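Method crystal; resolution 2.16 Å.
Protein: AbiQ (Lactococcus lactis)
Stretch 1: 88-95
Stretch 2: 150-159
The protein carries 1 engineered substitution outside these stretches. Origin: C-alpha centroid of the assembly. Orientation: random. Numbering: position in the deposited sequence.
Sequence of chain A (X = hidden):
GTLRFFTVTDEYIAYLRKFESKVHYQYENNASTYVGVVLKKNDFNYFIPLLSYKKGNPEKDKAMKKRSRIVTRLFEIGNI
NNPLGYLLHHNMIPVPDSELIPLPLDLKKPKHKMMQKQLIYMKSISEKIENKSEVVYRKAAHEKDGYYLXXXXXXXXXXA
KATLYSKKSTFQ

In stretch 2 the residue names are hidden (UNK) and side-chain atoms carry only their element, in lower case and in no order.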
# COMPACT_ATOMS: atom_id res chain seq x y z
N LEU A 88 -1.51 1.74 -4.35
CA LEU A 88 -1.71 3.15 -4.07
C LEU A 88 -0.59 3.69 -3.18
O LEU A 88 -0.78 3.82 -1.98
CB LEU A 88 -3.08 3.30 -3.40
CG LEU A 88 -4.31 3.50 -4.31
CD1 LEU A 88 -4.55 2.32 -5.22
CD2 LEU A 88 -5.55 3.74 -3.46
N HIS A 89 0.61 3.94 -3.75
CA HIS A 89 1.81 4.45 -3.05
C HIS A 89 1.53 5.67 -2.18
O HIS A 89 2.09 5.77 -1.08
CB HIS A 89 2.93 4.80 -4.06
CG HIS A 89 3.42 3.64 -4.86
ND1 HIS A 89 4.55 2.93 -4.47
CD2 HIS A 89 2.95 3.12 -6.01
CE1 HIS A 89 4.71 1.99 -5.40
NE2 HIS A 89 3.79 2.07 -6.34
N HIS A 90 0.67 6.58 -2.66
CA HIS A 90 0.27 7.79 -1.94
C HIS A 90 -0.47 7.50 -0.64
O HIS A 90 -0.51 8.37 0.23
CB HIS A 90 -0.55 8.73 -2.85
CG HIS A 90 -1.87 8.19 -3.32
ND1 HIS A 90 -1.94 7.12 -4.19
CD2 HIS A 90 -3.12 8.65 -3.10
CE1 HIS A 90 -3.23 6.96 -4.46
NE2 HIS A 90 -3.97 7.86 -3.83
N ASN A 91 -1.00 6.29 -0.48
CA ASN A 91 -1.71 5.87 0.73
C ASN A 91 -0.94 4.84 1.56
O ASN A 91 -1.52 4.21 2.45
CB ASN A 91 -3.11 5.38 0.40
CG ASN A 91 -4.00 6.49 -0.08
OD1 ASN A 91 -3.89 7.66 0.32
ND2 ASN A 91 -4.86 6.15 -1.00
N MET A 92 0.35 4.70 1.29
CA MET A 92 1.18 3.77 2.07
C MET A 92 1.32 4.30 3.51
O MET A 92 1.17 5.50 3.76
CB MET A 92 2.54 3.51 1.41
CG MET A 92 3.44 4.69 1.45
SD MET A 92 5.02 4.34 0.69
CE MET A 92 5.88 5.86 1.15
N ILE A 93 1.56 3.38 4.46
CA ILE A 93 1.64 3.73 5.87
C ILE A 93 2.74 3.00 6.60
O ILE A 93 3.03 1.84 6.29
CB ILE A 93 0.25 3.45 6.58
CG1 ILE A 93 -0.22 1.98 6.35
CG2 ILE A 93 -0.84 4.49 6.20
CD1 ILE A 93 -1.36 1.48 7.28
N PRO A 94 3.30 3.63 7.66
CA PRO A 94 4.24 2.91 8.52
C PRO A 94 3.43 2.04 9.49
O PRO A 94 2.43 2.50 10.07
CB PRO A 94 5.00 4.04 9.23
CG PRO A 94 4.01 5.14 9.33
CD PRO A 94 3.04 5.00 8.18
N VAL A 95 3.82 0.77 9.63
CA VAL A 95 3.10 -0.14 10.52
C VAL A 95 4.07 -0.78 11.52
O VAL A 95 5.03 -1.44 11.09
CB VAL A 95 2.27 -1.25 9.76
CG1 VAL A 95 1.50 -2.14 10.75
CG2 VAL A 95 1.32 -0.63 8.74
N UNK A 150 -0.46 16.85 -1.80
CA UNK A 150 -1.93 16.86 -1.79
C UNK A 150 -2.60 15.48 -1.86
O UNK A 150 -3.70 15.31 -1.32
c UNK A 150 -3.03 18.41 -5.20
c UNK A 150 -3.29 17.87 -6.57
n UNK A 150 -4.46 16.97 -6.59
c UNK A 150 -2.44 17.36 -4.28
c UNK A 150 -2.48 17.84 -2.83
N UNK A 151 -1.97 14.52 -2.56
CA UNK A 151 -2.49 13.15 -2.70
C UNK A 151 -2.01 12.20 -1.64
O UNK A 151 -2.66 11.21 -1.35
c UNK A 151 -3.16 12.83 -5.14
c UNK A 151 -5.10 13.36 -7.10
c UNK A 151 -2.13 12.56 -4.08
c UNK A 151 -2.87 13.64 -6.23
c UNK A 151 -4.45 12.30 -5.05
c UNK A 151 -5.41 12.56 -6.03
c UNK A 151 -3.83 13.89 -7.22
N UNK A 152 -0.86 12.46 -1.09
CA UNK A 152 -0.32 11.50 -0.16
C UNK A 152 -0.56 11.77 1.28
O UNK A 152 -0.91 12.88 1.67
o UNK A 152 1.89 12.40 -0.41
c UNK A 152 1.15 11.20 -0.45
N UNK A 153 -0.45 10.69 2.08
CA UNK A 153 -0.56 10.68 3.53
C UNK A 153 0.53 11.60 4.04
O UNK A 153 1.58 11.72 3.40
c UNK A 153 -0.36 9.26 4.06
s UNK A 153 -1.75 8.13 3.76
N UNK A 154 0.33 12.20 5.21
CA UNK A 154 1.38 13.02 5.81
C UNK A 154 2.29 11.97 6.47
O UNK A 154 2.06 11.59 7.62
o UNK A 154 2.96 14.72 7.39
c UNK A 154 1.74 14.96 7.48
o UNK A 154 1.27 15.94 8.12
c UNK A 154 0.76 13.99 6.83
N UNK A 155 3.25 11.42 5.68
CA UNK A 155 4.15 10.33 6.08
C UNK A 155 4.88 10.53 7.41
O UNK A 155 4.93 9.61 8.21
c UNK A 155 4.73 10.04 2.46
c UNK A 155 3.17 8.57 1.35
c UNK A 155 5.11 9.94 4.95
c UNK A 155 2.88 7.98 2.56
c UNK A 155 4.44 9.46 3.69
c UNK A 155 4.07 9.62 1.29
c UNK A 155 3.53 8.40 3.72
N UNK A 156 5.44 11.72 7.63
CA UNK A 156 6.16 12.07 8.85
C UNK A 156 5.32 12.12 10.11
O UNK A 156 5.76 11.64 11.16
c UNK A 156 8.44 13.06 8.37
n UNK A 156 11.09 11.56 7.37
c UNK A 156 10.22 12.57 6.72
c UNK A 156 8.76 12.38 7.06
c UNK A 156 6.96 13.35 8.65
N UNK A 157 4.10 12.66 10.01
CA UNK A 157 3.14 12.69 11.12
C UNK A 157 2.76 11.24 11.50
O UNK A 157 2.72 10.90 12.68
c UNK A 157 1.90 13.51 10.71
c UNK A 157 -0.60 13.87 10.89
c UNK A 157 0.67 13.45 11.63
c UNK A 157 0.86 14.33 12.85
N UNK A 158 2.55 10.37 10.48
CA UNK A 158 2.21 8.97 10.69
C UNK A 158 3.36 8.23 11.39
O UNK A 158 3.10 7.46 12.30
c UNK A 158 0.52 8.67 8.68
c UNK A 158 1.83 8.28 9.37
c UNK A 158 0.39 7.94 7.37
c UNK A 158 -0.70 8.27 9.50
N UNK A 159 4.60 8.54 11.03
CA UNK A 159 5.81 7.99 11.65
C UNK A 159 5.89 8.40 13.12
O UNK A 159 6.15 7.54 13.95
o UNK A 159 9.27 9.04 9.28
c UNK A 159 7.07 8.45 10.92
o UNK A 159 8.68 7.66 7.67
c UNK A 159 8.50 8.18 8.80
c UNK A 159 7.32 7.70 9.62
O HOH W 1 -5.46 10.19 -0.98

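Position 150 carries four side-chain carbons in a row ending in a nitrogen and does not reach stretch 1; this is the pattern of lysine. Lys150 is exposed, as suits a long, charged chain. Position 151 has one carbon followed by a ring of six carbons, with no hydroxyl oxygen. The edge of this ring is turned toward the face of the His90 ring, the planes at 86° and the centroids 6.0 Å apart, so the residue is phenylalanine, whose flat ring suits such a pairing. The backbone O of Phe151 also lies 3.1 Å from His90 CD2, at the edge of the imidazole.

Position 152 shows one carbon and one oxygen, and its CB lies 3.8 Å from His90 CB: serine. A side chain this small suits the tightest approach of the backbones, where the CA atoms of Ser152 and His90 are 4.2 Å apart. Ser152 CA also makes a CA-H...O contact of 3.2 Å with His90 O. At position 153 a single carbon, pointing toward stretch 1, bears a sulfur 3.8 Å from Asn91 CA and 4.5 Å from Ile93 CG2, which identifies cysteine. The side chain of Cys153 is compact, and its backbone N donates a 3.0 Å hydrogen bond to His90 O.

Position 154 has two carbons, the second carrying two oxygens, and touches nothing on stretch 1. This is aspartate, and Asp154 takes the N-cap position, a common place for this residue type. Position 155 again has one carbon and a six-carbon ring, which receives Met92 CE over one face, 4.0 Å from its centroid; hence phenylalanine. Phe155 CE1 lies 3.5 Å from Met92 CG; a flat, apolar ring fits this buried site.

Position 156, four carbons ending in nitrogen, points away from stretch 1 and is lysine; Lys156 is exposed, where its charged end can be solvated. Position 157 has four carbons forked at the second and is out of reach: leucine. Leu157 is partly exposed, and this contact places no demand on it. Position 158 repeats that fork but points toward stretch 1, its CB 3.7 Å from Pro94 CD and a terminal carbon 3.8 Å from Ile93 CG2. This is Leu158, apolar against apolar, and the terminal carbon is CD1. Position 159 has three carbons, the third with two oxygens, and its second carbon lies 4.2 Å from Pro94 CG; it is glutamate. The CG of Glu159 packs by Pro94, while OE2 of its carboxylate forms a long salt bridge, 3.6 Å, with Lys156 NZ.

The contact therefore combines one direct hydrogen bond, from Cys153 to His90, with largely apolar packing. A water adds a polar link, donating to Asn91 OD1 at 3.2 Å and Phe151 O at 3.0 Å. Beyond the loop, Phe155 and Leu158 bring the helix against Met92, Ile93 and Pro94.

Stretch 2 150-159: KFSCDFKLLE
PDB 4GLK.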